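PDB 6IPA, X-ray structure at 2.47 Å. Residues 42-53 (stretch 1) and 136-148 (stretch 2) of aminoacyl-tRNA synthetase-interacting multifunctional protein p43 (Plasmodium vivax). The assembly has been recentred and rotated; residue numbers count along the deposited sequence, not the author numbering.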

# COMPACT_ATOMS: atom_id res chain seq x y z
N ASP A 42 15.54 -4.01 -4.45
CA ASP A 42 15.96 -2.63 -4.48
C ASP A 42 14.68 -1.85 -4.26
O ASP A 42 13.78 -1.84 -5.11
CB ASP A 42 16.63 -2.33 -5.83
CG ASP A 42 16.89 -0.85 -6.05
OD1 ASP A 42 16.84 -0.04 -5.08
OD2 ASP A 42 17.15 -0.51 -7.23
N ILE A 43 14.59 -1.21 -3.11
CA ILE A 43 13.35 -0.61 -2.74
C ILE A 43 13.10 0.71 -3.46
O ILE A 43 11.97 1.19 -3.51
CB ILE A 43 13.23 -0.49 -1.22
CG1 ILE A 43 11.84 0.02 -0.85
CG2 ILE A 43 14.31 0.43 -0.66
CD1 ILE A 43 11.51 -0.11 0.60
N THR A 44 14.13 1.28 -4.08
CA THR A 44 13.95 2.52 -4.84
C THR A 44 13.01 2.29 -6.03
O THR A 44 12.45 3.22 -6.59
CB THR A 44 15.31 3.05 -5.32
OG1 THR A 44 15.91 2.10 -6.21
CG2 THR A 44 16.25 3.28 -4.12
N ARG A 45 12.81 1.01 -6.36
CA ARG A 45 12.07 0.62 -7.55
C ARG A 45 10.57 0.59 -7.34
O ARG A 45 9.83 0.64 -8.31
CB ARG A 45 12.54 -0.74 -8.05
CG ARG A 45 13.90 -0.67 -8.71
CD ARG A 45 14.42 -2.01 -9.21
NE ARG A 45 13.72 -2.37 -10.42
CZ ARG A 45 13.87 -3.51 -11.07
NH1 ARG A 45 14.76 -4.46 -10.66
NH2 ARG A 45 13.13 -3.72 -12.15
N LEU A 46 10.15 0.52 -6.08
CA LEU A 46 8.76 0.67 -5.70
C LEU A 46 8.39 2.12 -5.59
O LEU A 46 9.08 2.87 -4.94
CB LEU A 46 8.47 0.00 -4.33
CG LEU A 46 8.90 -1.44 -4.16
CD1 LEU A 46 8.41 -1.98 -2.84
CD2 LEU A 46 8.41 -2.28 -5.31
N ASN A 47 7.23 2.46 -6.15
CA ASN A 47 6.56 3.78 -5.93
C ASN A 47 5.44 3.66 -5.01
O ASN A 47 4.36 3.40 -5.47
CB ASN A 47 5.94 4.27 -7.22
CG ASN A 47 5.49 5.68 -7.14
OD1 ASN A 47 6.02 6.48 -6.38
ND2 ASN A 47 4.54 6.01 -7.98
N ILE A 48 5.68 3.83 -3.71
CA ILE A 48 4.69 3.74 -2.66
C ILE A 48 4.18 5.14 -2.29
O ILE A 48 4.93 5.97 -1.81
CB ILE A 48 5.31 3.08 -1.41
CG1 ILE A 48 5.57 1.59 -1.67
CG2 ILE A 48 4.36 3.19 -0.22
CD1 ILE A 48 6.51 0.94 -0.67
N ILE A 49 2.90 5.40 -2.48
CA ILE A 49 2.38 6.75 -2.30
C ILE A 49 1.12 6.78 -1.42
O ILE A 49 0.39 5.79 -1.34
CB ILE A 49 2.11 7.39 -3.66
CG1 ILE A 49 1.16 6.55 -4.45
CG2 ILE A 49 3.42 7.52 -4.47
CD1 ILE A 49 0.76 7.19 -5.76
N VAL A 50 0.87 7.91 -0.78
CA VAL A 50 -0.27 8.07 0.07
C VAL A 50 -1.48 8.44 -0.75
O VAL A 50 -1.42 9.33 -1.60
CB VAL A 50 -0.08 9.12 1.15
CG1 VAL A 50 1.26 8.94 1.84
CG2 VAL A 50 -0.14 10.49 0.56
N GLY A 51 -2.56 7.72 -0.49
CA GLY A 51 -3.86 8.09 -1.01
C GLY A 51 -4.93 8.22 0.07
O GLY A 51 -4.79 7.73 1.18
N TYR A 52 -6.00 8.91 -0.28
CA TYR A 52 -7.20 9.07 0.56
C TYR A 52 -8.26 8.17 -0.01
O TYR A 52 -8.62 8.31 -1.19
CB TYR A 52 -7.73 10.48 0.43
CG TYR A 52 -8.87 10.82 1.34
CD1 TYR A 52 -8.78 10.62 2.71
CD2 TYR A 52 -10.05 11.37 0.84
CE1 TYR A 52 -9.83 10.95 3.55
CE2 TYR A 52 -11.09 11.73 1.67
CZ TYR A 52 -10.97 11.51 3.03
OH TYR A 52 -11.99 11.79 3.90
N VAL A 53 -8.75 7.24 0.82
CA VAL A 53 -9.83 6.34 0.41
C VAL A 53 -11.17 7.12 0.32
O VAL A 53 -11.78 7.44 1.34
CB VAL A 53 -9.98 5.18 1.41
CG1 VAL A 53 -11.11 4.28 0.99
CG2 VAL A 53 -8.66 4.38 1.53
N VAL A 136 -0.32 14.48 5.76
CA VAL A 136 0.28 14.04 4.53
C VAL A 136 -0.58 14.45 3.33
O VAL A 136 -1.73 14.74 3.48
CB VAL A 136 0.46 12.54 4.60
CG1 VAL A 136 1.50 12.21 5.69
CG2 VAL A 136 -0.89 11.85 4.88
N ASN A 137 0.01 14.52 2.15
CA ASN A 137 -0.70 14.91 0.96
C ASN A 137 -0.87 13.71 0.09
O ASN A 137 -0.01 12.86 0.06
CB ASN A 137 0.10 15.93 0.16
CG ASN A 137 0.28 17.22 0.90
OD1 ASN A 137 1.39 17.77 0.98
ND2 ASN A 137 -0.82 17.73 1.43
N VAL A 138 -1.97 13.66 -0.63
CA VAL A 138 -2.22 12.64 -1.58
C VAL A 138 -1.10 12.82 -2.56
O VAL A 138 -0.81 13.94 -2.97
CB VAL A 138 -3.60 12.81 -2.33
CG1 VAL A 138 -4.76 12.38 -1.42
CG2 VAL A 138 -3.83 14.23 -2.86
N GLY A 139 -0.46 11.73 -2.94
CA GLY A 139 0.53 11.78 -3.98
C GLY A 139 1.94 11.77 -3.43
O GLY A 139 2.81 11.47 -4.16
N GLU A 140 2.21 12.08 -2.16
CA GLU A 140 3.63 12.05 -1.75
C GLU A 140 4.26 10.65 -1.64
O GLU A 140 3.69 9.67 -1.10
CB GLU A 140 3.85 12.81 -0.47
CG GLU A 140 3.48 12.04 0.76
CD GLU A 140 3.76 12.79 2.02
OE1 GLU A 140 3.00 13.74 2.32
OE2 GLU A 140 4.77 12.42 2.67
N ARG A 141 5.48 10.56 -2.15
CA ARG A 141 6.22 9.29 -2.24
C ARG A 141 6.77 9.01 -0.84
O ARG A 141 7.34 9.91 -0.23
CB ARG A 141 7.32 9.40 -3.33
CG ARG A 141 7.73 8.07 -3.95
CD ARG A 141 9.14 8.06 -4.47
NE ARG A 141 9.69 6.71 -4.46
CZ ARG A 141 10.84 6.35 -5.04
NH1 ARG A 141 11.59 7.26 -5.68
NH2 ARG A 141 11.24 5.07 -4.98
N ILE A 142 6.51 7.80 -0.33
CA ILE A 142 6.99 7.37 0.97
C ILE A 142 8.32 6.64 0.75
O ILE A 142 8.41 5.70 -0.08
CB ILE A 142 6.00 6.38 1.60
CG1 ILE A 142 4.57 7.00 1.76
CG2 ILE A 142 6.54 5.80 2.90
CD1 ILE A 142 4.52 8.33 2.49
N ILE A 143 9.35 7.07 1.47
CA ILE A 143 10.74 6.69 1.20
C ILE A 143 11.36 6.17 2.48
O ILE A 143 10.87 6.49 3.54
CB ILE A 143 11.58 7.91 0.71
CG1 ILE A 143 11.76 8.96 1.82
CG2 ILE A 143 10.95 8.58 -0.50
CD1 ILE A 143 12.83 10.02 1.52
N CYS A 144 12.43 5.40 2.40
CA CYS A 144 13.17 4.99 3.60
C CYS A 144 14.17 6.04 4.07
O CYS A 144 14.39 7.06 3.41
CB CYS A 144 13.91 3.68 3.35
SG CYS A 144 12.77 2.40 2.86
N GLU A 145 14.85 5.73 5.16
CA GLU A 145 15.89 6.60 5.68
C GLU A 145 17.12 6.33 4.83
O GLU A 145 17.42 5.21 4.48
CB GLU A 145 16.16 6.36 7.17
CG GLU A 145 15.27 5.38 7.90
CD GLU A 145 15.31 5.47 9.42
OE1 GLU A 145 15.47 4.46 10.09
OE2 GLU A 145 15.18 6.55 9.96
N ASN A 146 17.82 7.39 4.49
CA ASN A 146 19.03 7.35 3.64
C ASN A 146 18.77 6.90 2.21
O ASN A 146 19.64 6.29 1.59
CB ASN A 146 20.10 6.47 4.29
CG ASN A 146 20.31 6.81 5.75
OD1 ASN A 146 20.06 7.95 6.18
ND2 ASN A 146 20.74 5.82 6.53
N MET A 147 17.58 7.18 1.71
CA MET A 147 17.23 6.79 0.36
C MET A 147 17.35 8.06 -0.46
O MET A 147 17.12 9.17 0.03
CB MET A 147 15.82 6.18 0.29
CG MET A 147 15.35 5.82 -1.11
SD MET A 147 13.68 5.13 -1.29
CE MET A 147 13.88 3.62 -0.35
N ASP A 148 17.72 7.90 -1.72
CA ASP A 148 17.97 9.03 -2.55
C ASP A 148 16.66 9.28 -3.26
O ASP A 148 16.14 8.43 -3.96
CB ASP A 148 19.16 8.75 -3.51
CG ASP A 148 19.51 9.97 -4.41
OD1 ASP A 148 18.91 11.06 -4.22
OD2 ASP A 148 20.39 9.82 -5.30
O HOH W 1 8.57 5.00 -2.45

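The contact between the two stretches buries 704 Å² in total, and V50, R141 and I142 account for much of it.

V50 lies in the strand that begins at I48, and its CA-to-CB bond points toward stretch 2. Its backbone is held at both polar atoms. V50 O accepts a nearly straight hydrogen bond from G139 N at 2.9 Å, whereas the bond from V50 N to E140 O, at 3.3 Å, is weak. G139 and E140 belong to the type II turn that runs from N137 to E140, so the strand meets the turn through main-chain atoms. At G139 the backbone angles (102/-19) would jam a CB against the preceding carbonyl oxygen, which by itself calls for glycine. The side chain of V50 packs against I142, with V50 CG1 3.4 Å from I142 CD1. CG2 of V50 is modelled too close to N137 O, so nothing rests on it.

The CA-to-CB bond of I142 also points toward stretch 1, and the residue combines this apolar packing with the straightest hydrogen bond of the contact: I142 N donates to I48 O at 2.8 Å, with an angle of 178°. I142 CB lies 4.0 Å from I48 CG2, so the side chains of I48 and V50 both pack on it. Between these two strand residues, I49 forms a single beta bridge with R141, their CA atoms 4.6 Å apart. Two CA-H...O contacts accompany the pairing, from I49 CA to E140 O (3.4 Å) and from R141 CA to I48 O (3.6 Å).

The CA-to-CB bond of R141 points sideways, but its long, extended side chain, with chi1 to chi3 all t, carries the guanidinium to the carbonyls of the 3-10 segment and loop that precede the strand. There R141 NH2 donates to two carbonyl oxygens: L46 O at 3.1 Å, and T44 O at 2.7 Å, where the angle of 128° makes the bond weak despite its short length. T44 O lies at the edge of the guanidinium, near its plane, while L46 O approaches obliquely. R141 NE donates to a water at 2.9 Å; this water also lies 2.5 Å from I142 O and accepts a weak bond from I48 N at 3.4 Å.

Beyond the arginine the contact becomes apolar. I43 CG2 approaches M147 CE to 3.2 Å and I43 CD1 lies 3.6 Å from C144 SG, so this isoleucine touches both ends of the second type II turn, C144 to M147.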